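Local coordinates for competence/damage-inducible protein CinA (Agrobacterium tumefaciens, PDB 2A9S) that is of unknown function but belongs to the competence/damage-inducible CinA family, whose C-terminal domains include nicotinamide mononucleotide deamidases, and packs as a two-fold symmetric pair, at the interface of chains A and B. Sequence-based numbering; all coordinates share one arbitrary frame. Chains: chain A/B, competence/damage-inducible protein CinA.

The interface of chains A and B. Residues chain A 60, 147, 151; chain B 44, 46-47, 49-50.
B:Thr44 lays its methyl CG2 over one face of the A:Tyr60 ring, 3.6 Å from the ring centroid, in a CH-pi contact shifted toward the hydroxyl-bearing rim. The two side chains approach from opposite directions. Beside the ring, B:Ser50 brings its backbone up to the rim: its N lies at the edge in the ring plane, and its CA is 3.6 Å from CE2 of A:Tyr60.

The polar half of B:Thr44 belongs to two arginines. A:Arg147, extended from CG to NE with CG anti to its backbone N (chi1 -176°), comes in side-on and gives both NE and NH2 to the carbonyl O of B:Thr44, at 3.0 and 2.8 Å. That oxygen lies in the guanidinium plane, and both donors reach it from the same face of its carbonyl, a fork that should restrain how the guanidinium turns. NH2 also sits 3.0 Å from OG of B:Ser49, a hydrogen bond in which the serine oxygen can accept while it donates to B:Ile46 O at 2.8 Å. A:Arg151 bends at chi3 (52°) and crosses the threonine at about a right angle, its NH1 hydrogen-bonding OG1 of B:Thr44 at 3.0 Å.

Both arginines project from the first turns of helix 147-167, and A:Tyr60 follows strand 53-59; they receive B's loop after helix 38-43 and its 3-10 turn 49-51. Two-fold symmetry repeats the patch with chains exchanged, in what may be a biological dimer.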
# COMPACT_ATOMS: atom_id res chain seq x y z
N TYR A 60 -5.59 -7.53 -0.38
CA TYR A 60 -6.72 -7.34 0.49
C TYR A 60 -7.65 -8.53 0.35
O TYR A 60 -8.32 -8.89 1.31
CB TYR A 60 -7.43 -5.98 0.20
CG TYR A 60 -8.06 -5.39 1.46
CD1 TYR A 60 -7.27 -5.13 2.60
CD2 TYR A 60 -9.45 -5.14 1.54
CE1 TYR A 60 -7.84 -4.61 3.79
CE2 TYR A 60 -10.02 -4.62 2.74
CZ TYR A 60 -9.20 -4.36 3.85
OH TYR A 60 -9.73 -3.85 5.03
N ARG A 147 -10.83 -0.60 14.74
CA ARG A 147 -10.23 -0.93 13.44
C ARG A 147 -8.91 -0.17 13.19
O ARG A 147 -7.89 -0.80 12.88
CB ARG A 147 -11.26 -0.67 12.33
CG ARG A 147 -10.77 -1.08 10.96
CD ARG A 147 -11.83 -0.82 9.92
NE ARG A 147 -11.40 -1.18 8.57
CZ ARG A 147 -11.69 -2.31 7.92
NH1 ARG A 147 -12.40 -3.29 8.50
NH2 ARG A 147 -11.26 -2.47 6.67
N ARG A 151 -5.01 -1.68 13.22
CA ARG A 151 -4.15 -1.39 12.06
C ARG A 151 -2.85 -0.68 12.47
O ARG A 151 -1.74 -1.06 12.05
CB ARG A 151 -4.94 -0.62 11.00
CG ARG A 151 -5.95 -1.55 10.30
CD ARG A 151 -7.13 -0.76 9.71
NE ARG A 151 -6.80 0.36 8.85
CZ ARG A 151 -6.60 0.29 7.52
NH1 ARG A 151 -6.58 -0.90 6.88
NH2 ARG A 151 -6.39 1.41 6.85
N THR B 44 -9.35 1.51 3.05
CA THR B 44 -9.52 0.36 3.96
C THR B 44 -9.70 0.78 5.42
O THR B 44 -9.87 -0.06 6.29
CB THR B 44 -8.37 -0.67 3.80
OG1 THR B 44 -7.11 -0.02 4.05
CG2 THR B 44 -8.42 -1.27 2.38
N ILE B 46 -12.28 2.17 6.20
CA ILE B 46 -13.75 2.10 6.31
C ILE B 46 -14.25 0.67 6.54
O ILE B 46 -13.93 -0.25 5.75
CB ILE B 46 -14.42 2.62 4.99
CG1 ILE B 46 -13.93 4.04 4.63
CG2 ILE B 46 -15.97 2.52 5.11
CD1 ILE B 46 -14.12 5.08 5.75
N ALA B 47 -15.06 0.46 7.58
CA ALA B 47 -15.65 -0.88 7.81
C ALA B 47 -16.49 -1.29 6.58
O ALA B 47 -17.30 -0.51 6.09
CB ALA B 47 -16.49 -0.90 9.09
N SER B 49 -15.06 -2.16 3.74
CA SER B 49 -14.20 -1.91 2.57
C SER B 49 -13.74 -3.20 1.90
O SER B 49 -13.43 -3.18 0.72
CB SER B 49 -12.97 -1.04 2.90
OG SER B 49 -12.21 -1.56 3.96
N SER B 50 -13.74 -4.33 2.64
CA SER B 50 -13.39 -5.65 2.04
C SER B 50 -14.32 -5.99 0.88
O SER B 50 -13.94 -6.77 0.00
CB SER B 50 -13.44 -6.78 3.08
OG SER B 50 -14.70 -6.75 3.75